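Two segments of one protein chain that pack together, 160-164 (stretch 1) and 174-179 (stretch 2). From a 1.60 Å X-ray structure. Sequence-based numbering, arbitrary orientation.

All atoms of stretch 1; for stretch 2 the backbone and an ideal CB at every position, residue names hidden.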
# COMPACT_ATOMS: atom_id res chain seq x y z
N PHE A 160 13.87 2.24 4.86
CA PHE A 160 12.94 1.84 5.94
C PHE A 160 11.49 1.92 5.47
O PHE A 160 11.12 2.79 4.69
CB PHE A 160 13.15 2.73 7.18
CG PHE A 160 14.38 2.38 7.97
CD1 PHE A 160 15.63 2.78 7.53
CD2 PHE A 160 14.28 1.62 9.14
CE1 PHE A 160 16.78 2.44 8.24
CE2 PHE A 160 15.43 1.28 9.86
CZ PHE A 160 16.68 1.70 9.41
N HIS A 161 10.67 0.97 5.95
CA HIS A 161 9.24 0.99 5.71
C HIS A 161 8.49 0.81 7.01
O HIS A 161 9.07 0.39 8.02
CB HIS A 161 8.84 -0.10 4.72
CG HIS A 161 9.43 0.09 3.36
ND1 HIS A 161 8.71 0.64 2.31
CD2 HIS A 161 10.67 -0.16 2.88
CE1 HIS A 161 9.49 0.71 1.25
NE2 HIS A 161 10.68 0.23 1.57
N LEU A 162 7.20 1.11 6.98
CA LEU A 162 6.33 0.99 8.14
C LEU A 162 5.45 -0.25 8.04
O LEU A 162 4.87 -0.52 6.97
CB LEU A 162 5.45 2.24 8.29
CG LEU A 162 6.16 3.58 8.35
CD1 LEU A 162 5.10 4.67 8.48
CD2 LEU A 162 7.14 3.65 9.49
N TYR A 163 5.38 -0.99 9.14
CA TYR A 163 4.57 -2.19 9.24
C TYR A 163 3.67 -2.04 10.44
O TYR A 163 4.19 -1.80 11.52
CB TYR A 163 5.45 -3.43 9.37
CG TYR A 163 6.47 -3.59 8.26
CD1 TYR A 163 7.69 -2.92 8.29
CD2 TYR A 163 6.23 -4.46 7.20
CE1 TYR A 163 8.62 -3.08 7.26
CE2 TYR A 163 7.15 -4.63 6.19
CZ TYR A 163 8.35 -3.94 6.22
OH TYR A 163 9.27 -4.12 5.19
N ALA A 164 2.35 -2.13 10.27
CA ALA A 164 1.47 -1.84 11.38
C ALA A 164 0.20 -2.67 11.39
O ALA A 164 -0.18 -3.25 10.37
CB ALA A 164 1.10 -0.35 11.37
N UNK A 174 -4.17 -4.69 8.72
CA UNK A 174 -2.72 -4.66 8.53
C UNK A 174 -2.33 -3.58 7.53
O UNK A 174 -2.97 -3.47 6.47
CB UNK A 174 -2.21 -6.02 8.06
N UNK A 175 -1.30 -2.80 7.85
CA UNK A 175 -0.86 -1.68 7.00
C UNK A 175 0.62 -1.76 6.68
O UNK A 175 1.44 -2.05 7.55
CB UNK A 175 -1.16 -0.34 7.68
N UNK A 176 0.96 -1.49 5.43
CA UNK A 176 2.35 -1.27 5.08
C UNK A 176 2.46 0.11 4.47
O UNK A 176 1.69 0.45 3.57
CB UNK A 176 2.87 -2.35 4.12
N UNK A 177 3.39 0.91 4.99
CA UNK A 177 3.54 2.30 4.59
C UNK A 177 2.19 3.01 4.56
O UNK A 177 1.89 3.77 3.64
CB UNK A 177 4.22 2.39 3.22
N UNK A 178 1.40 2.73 5.60
CA UNK A 178 0.11 3.38 5.85
C UNK A 178 -0.97 2.97 4.86
O UNK A 178 -2.05 3.57 4.85
CB UNK A 178 0.28 4.90 5.81
N UNK A 179 -0.69 1.95 4.03
CA UNK A 179 -1.72 1.41 3.13
C UNK A 179 -2.35 0.13 3.70
O UNK A 179 -1.64 -0.81 4.05
CB UNK A 179 -1.12 1.13 1.75

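Two antiparallel strands set the frame, and at the end of the second the backbone leaves the ladder in a tight turn.

Position 174 lies at the margin. Its ideal CB points sideways and has A164 O 4.1 Å away, with no side chain of stretch 1 to receive it, so many residues would do. The deposited residue is F174; its backbone makes the closer approach, CA to A164 O at 3.4 Å, a CA-H...O contact.

Position 175 pairs with A164. The backbone carries the pairing: the amide N of 175 donates to A164 O at 2.8 Å, and A164 N donates to the O of 175 at 2.9 Å. The ideal CB lies on the same sheet face as the methyl of A164, and so small a neighbour leaves room for a large apolar or beta-branched side chain. F175 is found, with its CB 4.3 Å from A164 CB; A164 O lies at the edge of its ring.

Position 176 is the non-hydrogen-bonded partner of Y163. Its extended backbone and its CB, 5.0 Å from Y163 CD2, favour a beta-branched or other apolar residue beside the tyrosine ring; valine, isoleucine or threonine would suit. V176 takes the place, and its CG2 comes to 4.4 Å from Y163 CD2, a light apolar contact.

Position 177 is the most telling. Phi and psi of 47/43 are left-handed, which favours glycine, asparagine or aspartate at this point of a type I' turn. Its N donates to L162 O at 2.9 Å. Stretch 1 offers two donors in reach of a short side chain: the L162 amide, which the backbone of 177 leaves unpaired, and H161 ND1, 4.9 Å from the ideal CB. An acceptor with two oxygens fits best, though asparagine could serve one donor. The residue is D177, sideways at CB but with its end brought nearer: OD1 accepts from L162 N at 2.9 Å and OD2 from H161 ND1 at 2.7 Å, both nearly straight.

Position 178, again left-handed at 71/10, has an ideal CB clear of stretch 1. Glycine or asparagine suits the turn. N178 is present, its ND2 reaching 3.8 Å from L162 CD1, while its backbone N donates to a water at 2.9 Å that gives a weak hydrogen bond to L162 O.

Position 179 is out of reach and unconstrained here. I179 closes the turn through paired backbone hydrogen bonds with V176.

Stretch 2 (174-179) FFVDNI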
# COMPACT_ATOMS: atom_id res chain seq x y z
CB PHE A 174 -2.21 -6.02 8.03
CG PHE A 174 -2.40 -7.17 9.00
CD1 PHE A 174 -3.65 -7.74 9.19
CD2 PHE A 174 -1.31 -7.72 9.67
CE1 PHE A 174 -3.82 -8.83 10.07
CE2 PHE A 174 -1.46 -8.79 10.53
CZ PHE A 174 -2.72 -9.34 10.74
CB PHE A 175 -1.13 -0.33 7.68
CG PHE A 175 -2.54 -0.12 8.13
CD1 PHE A 175 -3.00 -0.66 9.32
CD2 PHE A 175 -3.41 0.67 7.39
CE1 PHE A 175 -4.29 -0.47 9.73
CE2 PHE A 175 -4.70 0.89 7.80
CZ PHE A 175 -5.16 0.32 8.98
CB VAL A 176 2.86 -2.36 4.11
CG1 VAL A 176 4.34 -2.12 3.79
CG2 VAL A 176 2.68 -3.73 4.73
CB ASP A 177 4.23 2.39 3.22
CG ASP A 177 5.67 1.89 3.27
OD1 ASP A 177 6.31 1.97 4.33
OD2 ASP A 177 6.16 1.42 2.24
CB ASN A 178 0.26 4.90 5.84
CG ASN A 178 1.21 5.39 6.91
OD1 ASN A 178 1.04 5.09 8.09
ND2 ASN A 178 2.23 6.15 6.51
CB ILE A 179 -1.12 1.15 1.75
CG1 ILE A 179 -0.68 2.49 1.17
CG2 ILE A 179 -2.12 0.43 0.87
CD1 ILE A 179 -0.03 2.38 -0.17
O HOH W 1 2.03 1.07 7.88
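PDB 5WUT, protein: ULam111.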